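Local coordinates for methionine gamma-lyase (Trichomonas vaginalis, PDB 1E5E), which is a PLP-dependent enzyme of the Cys/Met metabolism family, built round a mixed, mostly parallel beta sheet, at residues A[156-170]-A[187-200]. Numbering follows the deposited sequence.
Sequences PANPTLKIIDMERVC and FCSPMITNPVDFGV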
ATOM      1  N   PRO A 156     -29.384   7.473  14.102  1.00 18.62           N
ATOM      2  CA  PRO A 156     -29.615   8.837  14.585  1.00 18.93           C
ATOM      3  C   PRO A 156     -29.107   9.856  13.587  1.00 21.02           C
ATOM      4  O   PRO A 156     -28.120   9.560  12.866  1.00 21.11           O
ATOM      5  CB  PRO A 156     -28.829   8.926  15.879  1.00 19.06           C
ATOM      6  CG  PRO A 156     -28.533   7.505  16.292  1.00 15.97           C
ATOM      7  CD  PRO A 156     -28.464   6.742  14.987  1.00 17.61           C
ATOM      8  N   ALA A 157     -29.731  11.033  13.509  1.00 21.11           N
ATOM      9  CA  ALA A 157     -29.364  12.025  12.515  1.00 23.48           C
ATOM     10  C   ALA A 157     -28.075  12.804  12.770  1.00 24.26           C
ATOM     11  O   ALA A 157     -27.667  13.106  13.893  1.00 25.12           O
ATOM     12  CB  ALA A 157     -30.470  13.094  12.375  1.00 23.79           C
ATOM     13  N   ASN A 158     -27.414  13.145  11.666  1.00 23.00           N
ATOM     14  CA  ASN A 158     -26.153  13.892  11.725  1.00 22.94           C
ATOM     15  C   ASN A 158     -26.506  15.354  11.568  1.00 22.54           C
ATOM     16  O   ASN A 158     -27.012  15.688  10.496  1.00 23.32           O
ATOM     17  CB  ASN A 158     -25.240  13.411  10.588  1.00 22.23           C
ATOM     18  CG  ASN A 158     -23.893  14.113  10.581  1.00 23.14           C
ATOM     19  OD1 ASN A 158     -23.620  14.972  11.441  1.00 21.95           O
ATOM     20  ND2 ASN A 158     -23.033  13.709   9.639  1.00 21.24           N
ATOM     21  N   PRO A 159     -26.297  16.188  12.563  1.00 23.03           N
ATOM     22  CA  PRO A 159     -25.610  15.859  13.788  1.00 23.79           C
ATOM     23  C   PRO A 159     -26.415  15.892  15.076  1.00 24.48           C
ATOM     24  O   PRO A 159     -25.835  15.701  16.154  1.00 26.02           O
ATOM     25  CB  PRO A 159     -24.636  17.055  13.808  1.00 21.80           C
ATOM     26  CG  PRO A 159     -25.531  18.214  13.477  1.00 23.02           C
ATOM     27  CD  PRO A 159     -26.565  17.664  12.506  1.00 23.62           C
ATOM     28  N   THR A 160     -27.714  16.118  15.028  1.00 22.63           N
ATOM     29  CA  THR A 160     -28.507  16.212  16.274  1.00 22.85           C
ATOM     30  C   THR A 160     -28.793  14.911  17.008  1.00 22.74           C
ATOM     31  O   THR A 160     -29.113  14.897  18.206  1.00 21.54           O
ATOM     32  CB  THR A 160     -29.822  16.928  15.949  1.00 22.06           C
ATOM     33  OG1 THR A 160     -30.582  16.047  15.115  1.00 22.87           O
ATOM     34  CG2 THR A 160     -29.536  18.212  15.128  1.00 22.51           C
ATOM     35  N   LEU A 161     -28.608  13.753  16.372  1.00 20.62           N
ATOM     36  CA  LEU A 161     -28.852  12.432  16.859  1.00 20.48           C
ATOM     37  C   LEU A 161     -30.350  12.189  17.074  1.00 22.21           C
ATOM     38  O   LEU A 161     -30.790  11.302  17.804  1.00 21.54           O
ATOM     39  CB  LEU A 161     -28.056  12.078  18.125  1.00 20.06           C
ATOM     40  CG  LEU A 161     -26.548  12.404  18.059  1.00 19.99           C
ATOM     41  CD1 LEU A 161     -25.823  11.988  19.333  1.00 18.87           C
ATOM     42  CD2 LEU A 161     -25.929  11.770  16.809  1.00 18.31           C
ATOM     43  N   LYS A 162     -31.167  12.881  16.266  1.00 22.83           N
ATOM     44  CA  LYS A 162     -32.615  12.708  16.328  1.00 21.82           C
ATOM     45  C   LYS A 162     -32.928  11.248  15.974  1.00 23.30           C
ATOM     46  O   LYS A 162     -32.320  10.732  15.032  1.00 26.27           O
ATOM     47  CB  LYS A 162     -33.389  13.659  15.446  1.00 23.19           C
ATOM     48  CG  LYS A 162     -34.863  13.358  15.206  1.00 23.47           C
ATOM     49  CD  LYS A 162     -35.459  14.376  14.224  1.00 23.76           C
ATOM     50  CE  LYS A 162     -34.917  14.237  12.807  1.00 24.93           C
ATOM     51  NZ  LYS A 162     -35.845  15.019  11.874  1.00 23.16           N
ATOM     52  N   ILE A 163     -33.825  10.613  16.721  1.00 21.23           N
ATOM     53  CA  ILE A 163     -34.147   9.234  16.400  1.00 21.70           C
ATOM     54  C   ILE A 163     -35.360   9.159  15.500  1.00 22.05           C
ATOM     55  O   ILE A 163     -36.295   9.907  15.724  1.00 23.08           O
ATOM     56  CB  ILE A 163     -34.466   8.419  17.694  1.00 20.88           C
ATOM     57  CG1 ILE A 163     -33.293   8.562  18.662  1.00 20.67           C
ATOM     58  CG2 ILE A 163     -34.795   6.972  17.386  1.00 18.87           C
ATOM     59  CD1 ILE A 163     -31.990   7.969  18.190  1.00 19.44           C
ATOM     60  N   ILE A 164     -35.370   8.282  14.509  1.00 22.15           N
ATOM     61  CA  ILE A 164     -36.528   8.182  13.633  1.00 21.14           C
ATOM     62  C   ILE A 164     -37.064   6.776  13.763  1.00 22.21           C
ATOM     63  O   ILE A 164     -36.294   5.821  13.710  1.00 22.73           O
ATOM     64  CB  ILE A 164     -36.203   8.508  12.181  1.00 23.24           C
ATOM     65  CG1 ILE A 164     -35.796   9.992  12.042  1.00 21.55           C
ATOM     66  CG2 ILE A 164     -37.387   8.152  11.252  1.00 21.00           C
ATOM     67  CD1 ILE A 164     -34.981  10.162  10.778  1.00 21.29           C
ATOM     68  N   ASP A 165     -38.366   6.649  13.953  1.00 23.55           N
ATOM     69  CA  ASP A 165     -39.050   5.367  13.975  1.00 24.08           C
ATOM     70  C   ASP A 165     -39.159   4.836  12.547  1.00 24.57           C
ATOM     71  O   ASP A 165     -40.040   5.181  11.767  1.00 25.22           O
ATOM     72  CB  ASP A 165     -40.439   5.545  14.609  1.00 25.60           C
ATOM     73  CG  ASP A 165     -41.182   4.235  14.676  1.00 26.42           C
ATOM     74  OD1 ASP A 165     -40.903   3.266  13.951  1.00 26.37           O
ATOM     75  OD2 ASP A 165     -42.130   4.184  15.483  1.00 29.68           O
ATOM     76  N   MET A 166     -38.217   3.962  12.202  1.00 23.15           N
ATOM     77  CA  MET A 166     -38.071   3.391  10.873  1.00 22.80           C
ATOM     78  C   MET A 166     -39.245   2.511  10.457  1.00 23.29           C
ATOM     79  O   MET A 166     -39.681   2.619   9.305  1.00 22.33           O
ATOM     80  CB  MET A 166     -36.779   2.548  10.761  1.00 20.83           C
ATOM     81  CG  MET A 166     -35.526   3.408  10.828  1.00 19.43           C
ATOM     82  SD  MET A 166     -33.987   2.562  10.430  1.00 16.76           S
ATOM     83  CE  MET A 166     -33.773   1.554  11.879  1.00 13.09           C
ATOM     84  N   GLU A 167     -39.710   1.676  11.380  1.00 23.10           N
ATOM     85  CA  GLU A 167     -40.857   0.847  11.002  1.00 26.53           C
ATOM     86  C   GLU A 167     -42.054   1.709  10.561  1.00 26.42           C
ATOM     87  O   GLU A 167     -42.669   1.436   9.528  1.00 23.17           O
ATOM     88  CB  GLU A 167     -41.281  -0.074  12.121  1.00 27.85           C
ATOM     89  CG  GLU A 167     -42.312  -1.078  11.622  1.00 32.33           C
ATOM     90  CD  GLU A 167     -42.455  -2.227  12.584  1.00 36.43           C
ATOM     91  OE1 GLU A 167     -41.760  -2.288  13.631  1.00 38.33           O
ATOM     92  OE2 GLU A 167     -43.248  -3.130  12.262  1.00 39.35           O
ATOM     93  N   ARG A 168     -42.296   2.783  11.309  1.00 26.72           N
ATOM     94  CA  ARG A 168     -43.362   3.698  10.994  1.00 27.69           C
ATOM     95  C   ARG A 168     -43.183   4.387   9.649  1.00 26.40           C
ATOM     96  O   ARG A 168     -44.154   4.453   8.886  1.00 24.67           O
ATOM     97  CB  ARG A 168     -43.552   4.831  12.021  1.00 31.11           C
ATOM     98  CG  ARG A 168     -44.969   5.402  11.805  1.00 37.23           C
ATOM     99  CD  ARG A 168     -45.363   6.358  12.929  1.00 42.72           C
ATOM    100  NE  ARG A 168     -44.527   7.563  12.826  1.00 46.47           N
ATOM    101  CZ  ARG A 168     -43.754   7.903  13.872  1.00 48.13           C
ATOM    102  NH1 ARG A 168     -43.728   7.169  14.989  1.00 48.21           N
ATOM    103  NH2 ARG A 168     -43.009   8.989  13.733  1.00 48.19           N
ATOM    104  N   VAL A 169     -41.971   4.895   9.411  1.00 23.94           N
ATOM    105  CA  VAL A 169     -41.693   5.565   8.161  1.00 21.25           C
ATOM    106  C   VAL A 169     -41.894   4.562   7.024  1.00 22.71           C
ATOM    107  O   VAL A 169     -42.454   4.923   5.986  1.00 21.93           O
ATOM    108  CB  VAL A 169     -40.275   6.161   8.165  1.00 22.51           C
ATOM    109  CG1 VAL A 169     -39.793   6.582   6.779  1.00 20.33           C
ATOM    110  CG2 VAL A 169     -40.163   7.343   9.139  1.00 21.27           C
ATOM    111  N   CYS A 170     -41.411   3.334   7.178  1.00 21.83           N
ATOM    112  CA  CYS A 170     -41.558   2.367   6.103  1.00 22.87           C
ATOM    113  C   CYS A 170     -43.017   2.032   5.820  1.00 24.09           C
ATOM    114  O   CYS A 170     -43.411   1.958   4.655  1.00 21.61           O
ATOM    115  CB  CYS A 170     -40.737   1.099   6.383  1.00 18.82           C
ATOM    116  SG  CYS A 170     -38.965   1.446   6.278  1.00 17.91           S
ATOM    117  N   PHE A 187     -23.921   6.148  11.266  1.00 17.49           N
ATOM    118  CA  PHE A 187     -23.766   6.378  12.709  1.00 18.17           C
ATOM    119  C   PHE A 187     -23.959   5.113  13.492  1.00 18.86           C
ATOM    120  O   PHE A 187     -23.268   4.980  14.504  1.00 21.68           O
ATOM    121  CB  PHE A 187     -24.720   7.451  13.243  1.00 16.74           C
ATOM    122  CG  PHE A 187     -24.212   8.850  13.036  1.00 17.37           C
ATOM    123  CD1 PHE A 187     -23.281   9.145  12.048  1.00 17.01           C
ATOM    124  CD2 PHE A 187     -24.731   9.890  13.786  1.00 16.89           C
ATOM    125  CE1 PHE A 187     -22.811  10.431  11.864  1.00 17.26           C
ATOM    126  CE2 PHE A 187     -24.260  11.185  13.625  1.00 16.80           C
ATOM    127  CZ  PHE A 187     -23.295  11.459  12.673  1.00 18.00           C
ATOM    128  N   CYS A 188     -24.771   4.163  13.027  1.00 17.98           N
ATOM    129  CA  CYS A 188     -24.897   2.943  13.816  1.00 16.10           C
ATOM    130  C   CYS A 188     -23.898   1.846  13.486  1.00 16.29           C
ATOM    131  O   CYS A 188     -23.379   1.163  14.401  1.00 17.18           O
ATOM    132  CB  CYS A 188     -26.286   2.363  13.580  1.00 16.76           C
ATOM    133  SG  CYS A 188     -27.683   3.250  14.295  1.00 16.04           S
ATOM    134  N   SER A 189     -23.700   1.583  12.207  1.00 14.73           N
ATOM    135  CA  SER A 189     -22.873   0.503  11.670  1.00 14.82           C
ATOM    136  C   SER A 189     -23.781  -0.725  11.732  1.00 15.66           C
ATOM    137  O   SER A 189     -24.698  -0.743  12.540  1.00 12.61           O
ATOM    138  CB  SER A 189     -21.531   0.238  12.370  1.00 13.81           C
ATOM    139  OG  SER A 189     -21.713  -0.715  13.422  1.00 15.37           O
ATOM    140  N   PRO A 190     -23.445  -1.801  11.027  1.00 16.62           N
ATOM    141  CA  PRO A 190     -24.203  -3.022  11.008  1.00 16.83           C
ATOM    142  C   PRO A 190     -24.139  -3.725  12.353  1.00 18.06           C
ATOM    143  O   PRO A 190     -24.942  -4.640  12.591  1.00 16.92           O
ATOM    144  CB  PRO A 190     -23.557  -3.915   9.926  1.00 15.62           C
ATOM    145  CG  PRO A 190     -22.724  -2.995   9.094  1.00 16.29           C
ATOM    146  CD  PRO A 190     -22.367  -1.818   9.990  1.00 16.76           C
ATOM    147  N   MET A 191     -23.270  -3.287  13.272  1.00 18.21           N
ATOM    148  CA  MET A 191     -23.209  -3.942  14.560  1.00 17.83           C
ATOM    149  C   MET A 191     -24.344  -3.427  15.432  1.00 18.17           C
ATOM    150  O   MET A 191     -24.624  -4.106  16.401  1.00 19.20           O
ATOM    151  CB  MET A 191     -21.944  -3.618  15.335  1.00 20.88           C
ATOM    152  CG  MET A 191     -20.657  -4.256  14.918  1.00 23.46           C
ATOM    153  SD  MET A 191     -20.782  -6.059  14.750  1.00 27.30           S
ATOM    154  CE  MET A 191     -20.947  -6.079  12.977  1.00 27.57           C
ATOM    155  N   ILE A 192     -24.893  -2.261  15.135  1.00 16.27           N
ATOM    156  CA  ILE A 192     -25.852  -1.689  16.085  1.00 18.37           C
ATOM    157  C   ILE A 192     -27.253  -1.842  15.494  1.00 18.44           C
ATOM    158  O   ILE A 192     -28.200  -2.146  16.196  1.00 17.99           O
ATOM    159  CB  ILE A 192     -25.486  -0.228  16.402  1.00 17.36           C
ATOM    160  CG1 ILE A 192     -24.279  -0.196  17.373  1.00 16.49           C
ATOM    161  CG2 ILE A 192     -26.672   0.539  16.970  1.00 16.17           C
ATOM    162  CD1 ILE A 192     -23.798   1.180  17.769  1.00 13.79           C
ATOM    163  N   THR A 193     -27.357  -1.590  14.206  1.00 18.76           N
ATOM    164  CA  THR A 193     -28.641  -1.678  13.532  1.00 18.73           C
ATOM    165  C   THR A 193     -28.580  -2.331  12.170  1.00 17.72           C
ATOM    166  O   THR A 193     -27.682  -2.051  11.381  1.00 15.72           O
ATOM    167  CB  THR A 193     -29.205  -0.242  13.316  1.00 18.28           C
ATOM    168  OG1 THR A 193     -29.480   0.372  14.601  1.00 18.87           O
ATOM    169  CG2 THR A 193     -30.557  -0.311  12.616  1.00 18.02           C
ATOM    170  N   ASN A 194     -29.581  -3.109  11.844  1.00 16.40           N
ATOM    171  CA  ASN A 194     -29.788  -3.645  10.492  1.00 17.22           C
ATOM    172  C   ASN A 194     -31.128  -3.063  10.048  1.00 18.71           C
ATOM    173  O   ASN A 194     -32.214  -3.619  10.282  1.00 19.08           O
ATOM    174  CB  ASN A 194     -29.857  -5.172  10.492  1.00 16.91           C
ATOM    175  CG  ASN A 194     -28.518  -5.815  10.800  1.00 18.63           C
ATOM    176  OD1 ASN A 194     -28.441  -6.963  11.265  1.00 20.98           O
ATOM    177  ND2 ASN A 194     -27.391  -5.131  10.579  1.00 13.69           N
ATOM    178  N   PRO A 195     -31.144  -1.902   9.404  1.00 18.94           N
ATOM    179  CA  PRO A 195     -32.375  -1.235   9.047  1.00 17.84           C
ATOM    180  C   PRO A 195     -33.340  -2.066   8.228  1.00 20.26           C
ATOM    181  O   PRO A 195     -34.559  -1.840   8.424  1.00 17.90           O
ATOM    182  CB  PRO A 195     -31.957   0.054   8.352  1.00 17.92           C
ATOM    183  CG  PRO A 195     -30.519   0.256   8.802  1.00 17.73           C
ATOM    184  CD  PRO A 195     -29.940  -1.092   9.063  1.00 16.87           C
ATOM    185  N   VAL A 196     -32.942  -3.052   7.440  1.00 19.16           N
ATOM    186  CA  VAL A 196     -33.854  -3.893   6.691  1.00 20.63           C
ATOM    187  C   VAL A 196     -34.795  -4.653   7.628  1.00 21.97           C
ATOM    188  O   VAL A 196     -35.871  -5.005   7.165  1.00 20.05           O
ATOM    189  CB  VAL A 196     -33.200  -4.929   5.754  1.00 21.38           C
ATOM    190  CG1 VAL A 196     -32.298  -4.208   4.739  1.00 20.72           C
ATOM    191  CG2 VAL A 196     -32.397  -5.966   6.549  1.00 17.88           C
ATOM    192  N   ASP A 197     -34.437  -4.893   8.895  1.00 21.56           N
ATOM    193  CA  ASP A 197     -35.280  -5.534   9.860  1.00 22.83           C
ATOM    194  C   ASP A 197     -36.607  -4.763  10.018  1.00 22.74           C
ATOM    195  O   ASP A 197     -37.595  -5.307  10.508  1.00 20.37           O
ATOM    196  CB  ASP A 197     -34.667  -5.599  11.262  1.00 23.30           C
ATOM    197  CG  ASP A 197     -33.502  -6.566  11.396  1.00 25.51           C
ATOM    198  OD1 ASP A 197     -33.350  -7.440  10.524  1.00 25.89           O
ATOM    199  OD2 ASP A 197     -32.736  -6.418  12.371  1.00 27.03           O
ATOM    200  N   PHE A 198     -36.593  -3.453   9.795  1.00 21.12           N
ATOM    201  CA  PHE A 198     -37.713  -2.557   9.949  1.00 22.85           C
ATOM    202  C   PHE A 198     -38.474  -2.249   8.669  1.00 23.23           C
ATOM    203  O   PHE A 198     -39.450  -1.469   8.733  1.00 24.20           O
ATOM    204  CB  PHE A 198     -37.232  -1.241  10.629  1.00 22.47           C
ATOM    205  CG  PHE A 198     -36.618  -1.654  11.958  1.00 22.79           C
ATOM    206  CD1 PHE A 198     -37.363  -1.867  13.094  1.00 23.08           C
ATOM    207  CD2 PHE A 198     -35.252  -1.850  12.019  1.00 22.28           C
ATOM    208  CE1 PHE A 198     -36.752  -2.264  14.275  1.00 22.85           C
ATOM    209  CE2 PHE A 198     -34.636  -2.242  13.186  1.00 23.53           C
ATOM    210  CZ  PHE A 198     -35.379  -2.453  14.327  1.00 24.10           C
ATOM    211  N   GLY A 199     -38.083  -2.841   7.544  1.00 21.85           N
ATOM    212  CA  GLY A 199     -38.747  -2.684   6.269  1.00 19.65           C
ATOM    213  C   GLY A 199     -37.945  -1.802   5.305  1.00 21.30           C
ATOM    214  O   GLY A 199     -38.421  -1.482   4.210  1.00 19.41           O
ATOM    215  N   VAL A 200     -36.778  -1.297   5.706  1.00 20.44           N
ATOM    216  CA  VAL A 200     -35.987  -0.403   4.834  1.00 18.78           C
ATOM    217  C   VAL A 200     -35.570  -1.130   3.570  1.00 18.14           C
ATOM    218  O   VAL A 200     -35.284  -2.322   3.668  1.00 18.04           O
ATOM    219  CB  VAL A 200     -34.794   0.205   5.593  1.00 19.80           C
ATOM    220  CG1 VAL A 200     -33.756   0.875   4.697  1.00 17.03           C
ATOM    221  CG2 VAL A 200     -35.311   1.232   6.601  1.00 17.61           C
TER
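Pro-156, which follows a cis peptide bond, meets the start of segment 187-200. Its ring packs CD on Cys-188 SG at 3.6 Å, and its backbone O lies 3.5 Å from Phe-187 CD2. Two residues on, Asn-158 illustrates a ligand-binding amide that also packs on an aromatic ring, which may limit its movement. With CG anti to the backbone N (chi1 -179°), its side chain runs across the far end of Phe-187, CG 3.4 Å from CZ, the amide plane turned 38° from the ring. Both amide atoms have polar partners beyond the two segments: ND2 donates to the bound N-(hydroxy{3-hydroxy-2-methyl-5-[(phosphonooxy)methyl]pyridin-4-yl}methyl)norvaline, and OD1 accepts from Arg-373. Leu-161 reaches the edge of the same ring, its CD2 3.6 Å from Phe-187 CE2. The two segments follow neighbouring parallel strands, 148-154 and 180-184, of the seven-stranded sheet of this PLP-dependent fold; helix 166-174 makes the crossover between them, and segment 187-200, which leads from strand 180-184 to strand 202-206, packs against the first turn of that helix through its 3-10 turn 195-198. Asp-165 caps the helix start by accepting from Arg-168 N. In the first turn, Met-166 turns its bent chain (chi3 -73°) toward Thr-193 and the 3-10 turn, SD touching Pro-195 CB and the terminal CE meeting Thr-193 CG2 tip to tip at 3.8 Å. The same methyl lies 3.7 Å from Phe-198 CD2. Glu-167 adds a CA-H...O contact, its CA 3.5 Å from Phe-198 O. One turn on from Met-166, Cys-170 SG settles against the backbone of Gly-199 and Val-200, with Val-200 CG2 3.7 Å from the sulfur.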